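Local structure of KmHsv2 (Kluyveromyces marxianus, 3VU4) at residues D24-I35 with S62-V73; R202-V210 with I220-G228. The protein probably binds phosphoinositides on membranes through a seven-bladed beta-propeller, as its autophagy relative Atg18 does, and is linked to protein transport. All coordinates share one frame; numbering follows the deposited sequence.

KmHsv2 serves as a worked example of how a beta-propeller is held together both between and within its blades. From the N terminus, contact 1 comes first. Strands 24-27 and 33-37 open the first blade; the chain then completes it through strands 41-47 and 50-57 and returns at 62-73 beside its own beginning, so the contact closes a loop around a blade and seals the interface with the next. Contact 2 closes a much shorter loop inside a later blade, tying strands 209-214 and 219-224 to the preceding turn. The two follow in series, neither nesting nor crossing. Their centres lie about 23 Å apart, yet Gln31 packs against Arg205.

Contact 1: D24-I35 with S62-V73; sequences DYEFNQDQSCLI and SKVRMLHRTNYV. With SO4 (sulfate ion), chain I.
The first strands of two consecutive propeller blades, 24-27 and 63-66, run side by side at 18° and are joined mainly through side chains. At one end, Asp24 OD2 grips the neighbouring blade twice: its anti lone pair takes Val64 N (3.0 Å), while Arg65 NH1 approaches on the syn side, tilted out of the carboxylate plane, to form a salt bridge (3.1 Å). The turn 28-31 docks at the other end. Bent at chi2 (66°), Gln29 turns its amide onto the backbone, NE2 donating in the carbonyl plane of Met66 O (2.8 Å) and OE1 receiving His68 N (2.7 Å). Cut back to an alanine here, the turn would probably leave Met66 O and His68 N without their side-chain mates. Asn28 ND2 holds His68 O (2.9 Å). At its ring edge, His68 NE2 donates to O3 of a sulfate (2.8 Å), probably from the crystallisation liquor, which Arg110 N also binds. Ile35 CD1 meets Val64 CG2, and Met66 SD lies against Cys33 CB (3.8 Å); Cys33 SG sits over one face of the Arg69 guanidinium. Strand 41-47 backs this apolar seam with Phe42 and Ile44 against Ile35, and Arg65 NE reaches Leu106 O in strand 103-108.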
loop_
_atom_site.group_PDB
_atom_site.type_symbol
_atom_site.label_atom_id
_atom_site.label_comp_id
_atom_site.label_asym_id
_atom_site.label_seq_id
_atom_site.Cartn_x
_atom_site.Cartn_y
_atom_site.Cartn_z
ATOM N N ASP A 24 14.271 2.624 4.563
ATOM C CA ASP A 24 13.020 1.923 4.316
ATOM C C ASP A 24 11.969 2.475 5.266
ATOM O O ASP A 24 12.295 2.979 6.343
ATOM C CB ASP A 24 13.190 0.414 4.535
ATOM C CG ASP A 24 12.046 -0.399 3.940
ATOM O OD1 ASP A 24 11.571 -0.049 2.840
ATOM O OD2 ASP A 24 11.636 -1.400 4.561
ATOM N N TYR A 25 10.712 2.400 4.846
ATOM C CA TYR A 25 9.598 2.884 5.646
ATOM C C TYR A 25 8.349 2.162 5.165
ATOM O O TYR A 25 8.250 1.797 3.998
ATOM C CB TYR A 25 9.438 4.402 5.501
ATOM C CG TYR A 25 9.173 4.890 4.093
ATOM C CD1 TYR A 25 10.095 4.661 3.064
ATOM C CD2 TYR A 25 8.001 5.593 3.787
ATOM C CE1 TYR A 25 9.856 5.116 1.760
ATOM C CE2 TYR A 25 7.751 6.057 2.490
ATOM C CZ TYR A 25 8.678 5.813 1.483
ATOM O OH TYR A 25 8.427 6.249 0.204
ATOM N N GLU A 26 7.398 1.952 6.064
ATOM C CA GLU A 26 6.187 1.238 5.703
ATOM C C GLU A 26 5.127 1.447 6.782
ATOM O O GLU A 26 5.461 1.663 7.947
ATOM C CB GLU A 26 6.526 -0.249 5.551
ATOM C CG GLU A 26 5.424 -1.111 4.983
ATOM C CD GLU A 26 4.948 -0.615 3.640
ATOM O OE1 GLU A 26 4.192 0.383 3.617
ATOM O OE2 GLU A 26 5.337 -1.213 2.612
ATOM N N PHE A 27 3.856 1.406 6.382
ATOM C CA PHE A 27 2.738 1.577 7.309
ATOM C C PHE A 27 2.372 0.225 7.919
ATOM O O PHE A 27 2.698 -0.816 7.350
ATOM C CB PHE A 27 1.512 2.107 6.563
ATOM C CG PHE A 27 1.717 3.438 5.932
ATOM C CD1 PHE A 27 1.473 4.606 6.646
ATOM C CD2 PHE A 27 2.182 3.532 4.621
ATOM C CE1 PHE A 27 1.687 5.844 6.070
ATOM C CE2 PHE A 27 2.399 4.767 4.036
ATOM C CZ PHE A 27 2.152 5.927 4.763
ATOM N N ASN A 28 1.703 0.230 9.070
ATOM C CA ASN A 28 1.284 -1.039 9.656
ATOM C C ASN A 28 -0.022 -1.422 8.952
ATOM O O ASN A 28 -0.638 -0.584 8.295
ATOM C CB ASN A 28 1.103 -0.930 11.175
ATOM C CG ASN A 28 -0.069 -0.059 11.580
ATOM O OD1 ASN A 28 -0.702 0.610 10.750
ATOM N ND2 ASN A 28 -0.360 -0.056 12.879
ATOM N N GLN A 29 -0.437 -2.675 9.089
ATOM C CA GLN A 29 -1.629 -3.194 8.418
ATOM C C GLN A 29 -2.914 -2.354 8.361
ATOM O O GLN A 29 -3.684 -2.495 7.419
ATOM C CB GLN A 29 -1.952 -4.583 8.966
ATOM C CG GLN A 29 -0.792 -5.594 8.870
ATOM C CD GLN A 29 0.401 -5.227 9.749
ATOM O OE1 GLN A 29 0.246 -4.605 10.799
ATOM N NE2 GLN A 29 1.591 -5.628 9.330
ATOM N N ASP A 30 -3.162 -1.487 9.338
ATOM C CA ASP A 30 -4.371 -0.666 9.304
ATOM C C ASP A 30 -4.062 0.820 9.070
ATOM O O ASP A 30 -4.932 1.682 9.225
ATOM C CB ASP A 30 -5.163 -0.834 10.605
ATOM C CG ASP A 30 -4.536 -0.096 11.774
ATOM O OD1 ASP A 30 -3.308 -0.226 11.973
ATOM O OD2 ASP A 30 -5.269 0.610 12.498
ATOM N N GLN A 31 -2.820 1.111 8.690
ATOM C CA GLN A 31 -2.374 2.480 8.425
ATOM C C GLN A 31 -2.580 3.472 9.556
ATOM O O GLN A 31 -2.969 4.612 9.313
ATOM C CB GLN A 31 -3.051 3.050 7.183
ATOM C CG GLN A 31 -2.482 2.572 5.886
ATOM C CD GLN A 31 -3.141 1.320 5.403
ATOM O OE1 GLN A 31 -2.811 0.812 4.333
ATOM N NE2 GLN A 31 -4.091 0.813 6.181
ATOM N N SER A 32 -2.329 3.053 10.787
ATOM C CA SER A 32 -2.479 3.962 11.910
ATOM C C SER A 32 -1.077 4.299 12.405
ATOM O O SER A 32 -0.880 5.230 13.188
ATOM C CB SER A 32 -3.313 3.309 13.016
ATOM O OG SER A 32 -2.785 2.050 13.395
ATOM N N CYS A 33 -0.103 3.534 11.919
ATOM C CA CYS A 33 1.297 3.728 12.283
ATOM C C CYS A 33 2.220 3.578 11.088
ATOM O O CYS A 33 1.890 2.913 10.099
ATOM C CB CYS A 33 1.732 2.710 13.342
ATOM S SG CYS A 33 0.952 2.895 14.942
ATOM N N LEU A 34 3.391 4.197 11.204
ATOM C CA LEU A 34 4.420 4.139 10.176
ATOM C C LEU A 34 5.715 3.759 10.868
ATOM O O LEU A 34 6.040 4.310 11.917
ATOM C CB LEU A 34 4.606 5.505 9.506
ATOM C CG LEU A 34 5.834 5.653 8.596
ATOM C CD1 LEU A 34 5.600 4.942 7.263
ATOM C CD2 LEU A 34 6.105 7.127 8.364
ATOM N N ILE A 35 6.437 2.796 10.309
ATOM C CA ILE A 35 7.715 2.424 10.888
ATOM C C ILE A 35 8.748 2.837 9.869
ATOM O O ILE A 35 8.532 2.730 8.657
ATOM C CB ILE A 35 7.838 0.915 11.193
ATOM C CG1 ILE A 35 9.204 0.652 11.833
ATOM C CG2 ILE A 35 7.697 0.088 9.934
ATOM C CD1 ILE A 35 9.234 -0.575 12.721
ATOM N N SER A 62 18.016 -2.500 6.670
ATOM C CA SER A 62 17.771 -2.472 5.241
ATOM C C SER A 62 16.274 -2.502 4.901
ATOM O O SER A 62 15.840 -1.981 3.860
ATOM C CB SER A 62 18.483 -3.670 4.618
ATOM O OG SER A 62 17.895 -4.040 3.391
ATOM N N LYS A 63 15.496 -3.116 5.789
ATOM C CA LYS A 63 14.064 -3.252 5.607
ATOM C C LYS A 63 13.407 -3.363 6.981
ATOM O O LYS A 63 13.956 -3.982 7.894
ATOM C CB LYS A 63 13.791 -4.494 4.758
ATOM C CG LYS A 63 12.329 -4.792 4.484
ATOM C CD LYS A 63 12.224 -5.566 3.199
ATOM C CE LYS A 63 12.722 -4.694 2.059
ATOM N NZ LYS A 63 12.948 -5.449 0.809
ATOM N N VAL A 64 12.232 -2.768 7.134
ATOM C CA VAL A 64 11.564 -2.801 8.422
ATOM C C VAL A 64 10.030 -2.893 8.300
ATOM O O VAL A 64 9.416 -2.238 7.458
ATOM C CB VAL A 64 11.989 -1.551 9.250
ATOM C CG1 VAL A 64 11.460 -0.273 8.595
ATOM C CG2 VAL A 64 11.518 -1.679 10.678
ATOM N N ARG A 65 9.425 -3.728 9.144
ATOM C CA ARG A 65 7.973 -3.938 9.150
ATOM C C ARG A 65 7.455 -4.014 10.580
ATOM O O ARG A 65 8.217 -4.298 11.510
ATOM C CB ARG A 65 7.621 -5.257 8.455
ATOM C CG ARG A 65 8.040 -5.356 7.005
ATOM C CD ARG A 65 7.125 -4.558 6.110
ATOM N NE ARG A 65 7.495 -4.725 4.713
ATOM C CZ ARG A 65 8.393 -3.978 4.085
ATOM N NH1 ARG A 65 9.009 -2.995 4.734
ATOM N NH2 ARG A 65 8.697 -4.234 2.818
ATOM N N MET A 66 6.166 -3.756 10.767
ATOM C CA MET A 66 5.599 -3.864 12.101
ATOM C C MET A 66 4.286 -4.647 12.067
ATOM O O MET A 66 3.635 -4.745 11.024
ATOM C CB MET A 66 5.414 -2.480 12.735
ATOM C CG MET A 66 4.247 -1.656 12.252
ATOM S SD MET A 66 4.310 0.006 12.999
ATOM C CE MET A 66 3.635 -0.315 14.646
ATOM N N LEU A 67 3.920 -5.239 13.201
ATOM C CA LEU A 67 2.692 -6.020 13.286
ATOM C C LEU A 67 1.639 -5.293 14.104
ATOM O O LEU A 67 1.719 -5.248 15.327
ATOM C CB LEU A 67 2.964 -7.387 13.916
ATOM C CG LEU A 67 1.710 -8.247 14.122
ATOM C CD1 LEU A 67 1.101 -8.616 12.770
ATOM C CD2 LEU A 67 2.073 -9.499 14.899
ATOM N N HIS A 68 0.653 -4.725 13.419
ATOM C CA HIS A 68 -0.424 -3.996 14.079
ATOM C C HIS A 68 0.139 -2.953 15.035
ATOM O O HIS A 68 0.826 -2.019 14.610
ATOM C CB HIS A 68 -1.326 -4.976 14.823
ATOM C CG HIS A 68 -1.941 -6.002 13.925
ATOM N ND1 HIS A 68 -2.695 -5.661 12.825
ATOM C CD2 HIS A 68 -1.884 -7.354 13.939
ATOM C CE1 HIS A 68 -3.076 -6.759 12.198
ATOM N NE2 HIS A 68 -2.598 -7.800 12.851
ATOM N N ARG A 69 -0.153 -3.106 16.320
ATOM C CA ARG A 69 0.349 -2.177 17.318
ATOM C C ARG A 69 1.049 -2.950 18.421
ATOM O O ARG A 69 1.241 -2.441 19.525
ATOM C CB ARG A 69 -0.796 -1.345 17.896
ATOM C CG ARG A 69 -1.183 -0.145 17.038
ATOM C CD ARG A 69 -2.411 0.566 17.597
ATOM N NE ARG A 69 -2.646 1.866 16.973
ATOM C CZ ARG A 69 -1.826 2.911 17.082
ATOM N NH1 ARG A 69 -0.706 2.817 17.791
ATOM N NH2 ARG A 69 -2.130 4.059 16.487
ATOM N N THR A 70 1.440 -4.180 18.102
ATOM C CA THR A 70 2.119 -5.052 19.051
ATOM C C THR A 70 3.553 -4.606 19.328
ATOM O O THR A 70 3.984 -3.536 18.895
ATOM C CB THR A 70 2.163 -6.488 18.534
ATOM O OG1 THR A 70 3.157 -6.596 17.507
ATOM C CG2 THR A 70 0.810 -6.877 17.964
ATOM N N ASN A 71 4.294 -5.439 20.050
ATOM C CA ASN A 71 5.675 -5.130 20.386
ATOM C C ASN A 71 6.600 -5.825 19.399
ATOM O O ASN A 71 7.810 -5.869 19.597
ATOM C CB ASN A 71 5.986 -5.610 21.803
ATOM C CG ASN A 71 4.858 -5.319 22.777
ATOM O OD1 ASN A 71 4.319 -4.206 22.810
ATOM N ND2 ASN A 71 4.495 -6.320 23.583
ATOM N N TYR A 72 6.029 -6.369 18.332
ATOM C CA TYR A 72 6.832 -7.070 17.344
ATOM C C TYR A 72 7.068 -6.300 16.055
ATOM O O TYR A 72 6.182 -5.620 15.539
ATOM C CB TYR A 72 6.199 -8.420 17.012
ATOM C CG TYR A 72 6.153 -9.364 18.185
ATOM C CD1 TYR A 72 7.329 -9.834 18.778
ATOM C CD2 TYR A 72 4.932 -9.789 18.714
ATOM C CE1 TYR A 72 7.289 -10.706 19.869
ATOM C CE2 TYR A 72 4.880 -10.659 19.804
ATOM C CZ TYR A 72 6.060 -11.113 20.376
ATOM O OH TYR A 72 6.004 -11.975 21.448
ATOM N N VAL A 73 8.285 -6.420 15.547
ATOM C CA VAL A 73 8.677 -5.779 14.312
ATOM C C VAL A 73 9.576 -6.787 13.617
ATOM O O VAL A 73 10.102 -7.695 14.253
ATOM C CB VAL A 73 9.472 -4.478 14.571
ATOM C CG1 VAL A 73 8.623 -3.488 15.340
ATOM C CG2 VAL A 73 10.731 -4.785 15.348
HETATM S S SO4 I . -4.345 -10.905 11.559
HETATM O O1 SO4 I . -4.532 -11.566 12.863
HETATM O O2 SO4 I . -5.404 -9.897 11.365
HETATM O O3 SO4 I . -3.037 -10.235 11.525
HETATM O O4 SO4 I . -4.412 -11.913 10.486
HETATM O O HOH W 1 10.374 -2.015 1.547
HETATM O O HOH W 2 5.049 -2.645 8.416
HETATM O O HOH W 3 -2.925 -2.591 13.158
#

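Contact 2: R202-V210 with I220-G228; sequences RLNRKSDMV and IRVFKTEDG. With SO4 (sulfate ion), chain E.
Leu203, at the end of its strand, touches Thr225 methyl to methyl, CD2 to CG2 at 3.8 Å, the two side chains crossing at about a right angle. From there the chain swings through a type I turn, Asn204 to Ser207, which Asn204 braces from within: its OD1 accepts Met209 N, and its own backbone N bonds to Met209 O. At Ser207 the carbonyl oxygen faces the other segment and accepts a hydrogen bond from Thr225 OG1. That reach depends on Thr225 placing OG1 between its backbone N and carbonyl carbon (chi1 55°), which also sets CG2 against the backbone of Met209 and the side chains of Leu203 and Val210. The Ser207 hydroxyl itself turns to Ser146 O of an adjoining blade.

Asp208 O takes Thr225 N (2.9 Å), the donor standing above the carbonyl plane, so backbone and side chain of one threonine hold successive carbonyls. Here the second and third strands of a four-stranded propeller blade begin their antiparallel hairpin. Met209 and Lys224 form its non-hydrogen-bonded pair; Met209, bent at chi3, lays SD on Val222 CG1 (4.0 Å), and Trp248 of strand 243-248 covers Met209 and Val222. Val210 pairs with Phe223 through two backbone bonds, N to O at 2.9 Å and O to N at 3.0 Å. On the opposite face of the sheet from Met209, Val210 CG1 rests against Phe223 CB (4.1 Å), while the Phe223 ring turns an edge toward Val210 O. Farther along the partner strand, Arg221 is held by Glu233 through NE and sends NH1 straight to a sulfate oxygen, O1 (3.1 Å, 175°). His194, Thr195, Asn196 and Ser214 also bind this ion, which probably comes from the crystallisation liquor, but whose many partners are consistent with an anion pocket that could take a phosphoinositide phosphate.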
loop_
_atom_site.group_PDB
_atom_site.type_symbol
_atom_site.label_atom_id
_atom_site.label_comp_id
_atom_site.label_asym_id
_atom_site.label_seq_id
_atom_site.Cartn_x
_atom_site.Cartn_y
_atom_site.Cartn_z
ATOM N N ARG A 202 -3.053 -3.883 -5.442
ATOM C CA ARG A 202 -3.458 -3.373 -4.144
ATOM C C ARG A 202 -4.821 -3.869 -3.680
ATOM O O ARG A 202 -5.829 -3.722 -4.382
ATOM C CB ARG A 202 -3.460 -1.843 -4.185
ATOM C CG ARG A 202 -2.081 -1.217 -4.373
ATOM C CD ARG A 202 -1.297 -1.221 -3.064
ATOM N NE ARG A 202 -0.032 -0.501 -3.177
ATOM C CZ ARG A 202 1.074 -0.988 -3.734
ATOM N NH1 ARG A 202 1.101 -2.214 -4.235
ATOM N NH2 ARG A 202 2.157 -0.233 -3.809
ATOM N N LEU A 203 -4.834 -4.454 -2.485
ATOM C CA LEU A 203 -6.051 -4.959 -1.868
ATOM C C LEU A 203 -6.712 -3.832 -1.084
ATOM O O LEU A 203 -6.023 -2.983 -0.513
ATOM C CB LEU A 203 -5.726 -6.102 -0.908
ATOM C CG LEU A 203 -5.286 -7.438 -1.509
ATOM C CD1 LEU A 203 -4.788 -8.356 -0.404
ATOM C CD2 LEU A 203 -6.446 -8.075 -2.259
ATOM N N ASN A 204 -8.045 -3.807 -1.070
ATOM C CA ASN A 204 -8.749 -2.794 -0.300
ATOM C C ASN A 204 -8.836 -3.304 1.145
ATOM O O ASN A 204 -8.498 -4.458 1.420
ATOM C CB ASN A 204 -10.136 -2.490 -0.910
ATOM C CG ASN A 204 -11.082 -3.697 -0.918
ATOM O OD1 ASN A 204 -10.677 -4.843 -0.702
ATOM N ND2 ASN A 204 -12.358 -3.430 -1.194
ATOM N N ARG A 205 -9.242 -2.437 2.065
ATOM C CA ARG A 205 -9.344 -2.774 3.484
ATOM C C ARG A 205 -9.910 -4.157 3.794
ATOM O O ARG A 205 -9.308 -4.928 4.543
ATOM C CB ARG A 205 -10.195 -1.729 4.191
ATOM C CG ARG A 205 -9.445 -0.799 5.102
ATOM C CD ARG A 205 -9.653 -1.160 6.561
ATOM N NE ARG A 205 -9.516 0.014 7.427
ATOM C CZ ARG A 205 -8.458 0.827 7.439
ATOM N NH1 ARG A 205 -7.429 0.598 6.627
ATOM N NH2 ARG A 205 -8.429 1.876 8.258
ATOM N N LYS A 206 -11.075 -4.459 3.231
ATOM C CA LYS A 206 -11.734 -5.736 3.459
ATOM C C LYS A 206 -11.131 -6.901 2.677
ATOM O O LYS A 206 -11.375 -8.060 3.009
ATOM C CB LYS A 206 -13.214 -5.618 3.110
ATOM C CG LYS A 206 -13.956 -4.579 3.918
ATOM C CD LYS A 206 -15.357 -4.355 3.371
ATOM C CE LYS A 206 -16.071 -3.255 4.142
ATOM N NZ LYS A 206 -17.329 -2.829 3.463
ATOM N N SER A 207 -10.357 -6.593 1.643
ATOM C CA SER A 207 -9.727 -7.610 0.803
ATOM C C SER A 207 -10.706 -8.250 -0.169
ATOM O O SER A 207 -10.419 -9.300 -0.735
ATOM C CB SER A 207 -9.075 -8.707 1.650
ATOM O OG SER A 207 -7.857 -8.262 2.217
ATOM N N ASP A 208 -11.860 -7.624 -0.358
ATOM C CA ASP A 208 -12.851 -8.156 -1.279
ATOM C C ASP A 208 -12.611 -7.637 -2.693
ATOM O O ASP A 208 -13.242 -8.093 -3.643
ATOM C CB ASP A 208 -14.266 -7.808 -0.811
ATOM C CG ASP A 208 -14.458 -6.331 -0.580
ATOM O OD1 ASP A 208 -15.339 -5.735 -1.229
ATOM O OD2 ASP A 208 -13.734 -5.758 0.258
ATOM N N MET A 209 -11.695 -6.684 -2.832
ATOM C CA MET A 209 -11.355 -6.149 -4.151
ATOM C C MET A 209 -9.851 -5.946 -4.270
ATOM O O MET A 209 -9.154 -5.752 -3.269
ATOM C CB MET A 209 -12.071 -4.818 -4.410
ATOM C CG MET A 209 -13.578 -4.941 -4.592
ATOM S SD MET A 209 -14.348 -3.392 -5.127
ATOM C CE MET A 209 -14.112 -2.312 -3.623
ATOM N N VAL A 210 -9.341 -6.009 -5.490
ATOM C CA VAL A 210 -7.917 -5.798 -5.705
ATOM C C VAL A 210 -7.730 -4.888 -6.913
ATOM O O VAL A 210 -8.321 -5.123 -7.963
ATOM C CB VAL A 210 -7.169 -7.127 -5.928
ATOM C CG1 VAL A 210 -7.727 -7.856 -7.146
ATOM C CG2 VAL A 210 -5.688 -6.855 -6.083
ATOM N N ILE A 220 -6.165 1.315 -15.227
ATOM C CA ILE A 220 -6.134 0.788 -13.872
ATOM C C ILE A 220 -7.407 -0.081 -13.767
ATOM O O ILE A 220 -8.485 0.328 -14.215
ATOM C CB ILE A 220 -6.178 1.910 -12.817
ATOM C CG1 ILE A 220 -4.893 2.739 -12.881
ATOM C CG2 ILE A 220 -6.334 1.312 -11.422
ATOM C CD1 ILE A 220 -4.847 3.903 -11.905
ATOM N N ARG A 221 -7.283 -1.286 -13.213
ATOM C CA ARG A 221 -8.427 -2.185 -13.099
ATOM C C ARG A 221 -8.723 -2.639 -11.683
ATOM O O ARG A 221 -7.823 -2.753 -10.845
ATOM C CB ARG A 221 -8.233 -3.427 -13.974
ATOM C CG ARG A 221 -8.066 -3.117 -15.446
ATOM C CD ARG A 221 -8.155 -4.364 -16.319
ATOM N NE ARG A 221 -8.252 -3.997 -17.728
ATOM C CZ ARG A 221 -7.245 -4.046 -18.600
ATOM N NH1 ARG A 221 -6.038 -4.467 -18.226
ATOM N NH2 ARG A 221 -7.431 -3.629 -19.845
ATOM N N VAL A 222 -10.001 -2.899 -11.419
ATOM C CA VAL A 222 -10.414 -3.361 -10.110
ATOM C C VAL A 222 -11.213 -4.636 -10.279
ATOM O O VAL A 222 -12.167 -4.667 -11.061
ATOM C CB VAL A 222 -11.285 -2.324 -9.393
ATOM C CG1 VAL A 222 -11.567 -2.797 -7.980
ATOM C CG2 VAL A 222 -10.595 -0.974 -9.375
ATOM N N PHE A 223 -10.820 -5.682 -9.554
ATOM C CA PHE A 223 -11.498 -6.975 -9.615
ATOM C C PHE A 223 -11.974 -7.411 -8.237
ATOM O O PHE A 223 -11.427 -6.976 -7.222
ATOM C CB PHE A 223 -10.566 -8.085 -10.138
ATOM C CG PHE A 223 -9.878 -7.769 -11.448
ATOM C CD1 PHE A 223 -8.708 -7.002 -11.475
ATOM C CD2 PHE A 223 -10.385 -8.257 -12.651
ATOM C CE1 PHE A 223 -8.053 -6.729 -12.682
ATOM C CE2 PHE A 223 -9.739 -7.990 -13.868
ATOM C CZ PHE A 223 -8.570 -7.224 -13.882
ATOM N N LYS A 224 -13.000 -8.274 -8.212
ATOM C CA LYS A 224 -13.510 -8.842 -6.959
ATOM C C LYS A 224 -12.523 -9.955 -6.653
ATOM O O LYS A 224 -12.189 -10.737 -7.542
ATOM C CB LYS A 224 -14.870 -9.508 -7.143
ATOM C CG LYS A 224 -16.070 -8.612 -7.318
ATOM C CD LYS A 224 -17.295 -9.508 -7.503
ATOM C CE LYS A 224 -18.557 -8.720 -7.806
ATOM N NZ LYS A 224 -19.627 -9.604 -8.365
ATOM N N THR A 225 -12.063 -10.043 -5.415
ATOM C CA THR A 225 -11.114 -11.089 -5.057
ATOM C C THR A 225 -11.764 -12.467 -4.957
ATOM O O THR A 225 -11.086 -13.496 -5.038
ATOM C CB THR A 225 -10.422 -10.776 -3.721
ATOM O OG1 THR A 225 -11.416 -10.554 -2.712
ATOM C CG2 THR A 225 -9.536 -9.539 -3.858
ATOM N N GLU A 226 -13.082 -12.492 -4.783
ATOM C CA GLU A 226 -13.797 -13.752 -4.668
ATOM C C GLU A 226 -13.897 -14.510 -5.985
ATOM O O GLU A 226 -13.581 -15.692 -6.036
ATOM C CB GLU A 226 -15.196 -13.521 -4.132
ATOM C CG GLU A 226 -15.956 -14.800 -3.865
ATOM C CD GLU A 226 -17.441 -14.562 -3.711
ATOM O OE1 GLU A 226 -18.131 -15.457 -3.173
ATOM O OE2 GLU A 226 -17.918 -13.483 -4.141
ATOM N N ASP A 227 -14.339 -13.834 -7.044
ATOM C CA ASP A 227 -14.480 -14.475 -8.352
ATOM C C ASP A 227 -13.656 -13.837 -9.469
ATOM O O ASP A 227 -13.805 -14.196 -10.636
ATOM C CB ASP A 227 -15.952 -14.504 -8.781
ATOM C CG ASP A 227 -16.599 -13.132 -8.745
ATOM O OD1 ASP A 227 -15.869 -12.120 -8.792
ATOM O OD2 ASP A 227 -17.846 -13.060 -8.679
ATOM N N GLY A 228 -12.806 -12.880 -9.119
ATOM C CA GLY A 228 -11.970 -12.238 -10.117
ATOM C C GLY A 228 -12.654 -11.563 -11.293
ATOM O O GLY A 228 -12.058 -11.438 -12.359
HETATM S S SO4 E . -2.625 -3.446 -20.388
HETATM O O1 SO4 E . -3.605 -4.524 -20.157
HETATM O O2 SO4 E . -2.965 -2.300 -19.526
HETATM O O3 SO4 E . -1.262 -3.907 -20.057
HETATM O O4 SO4 E . -2.662 -3.065 -21.813
#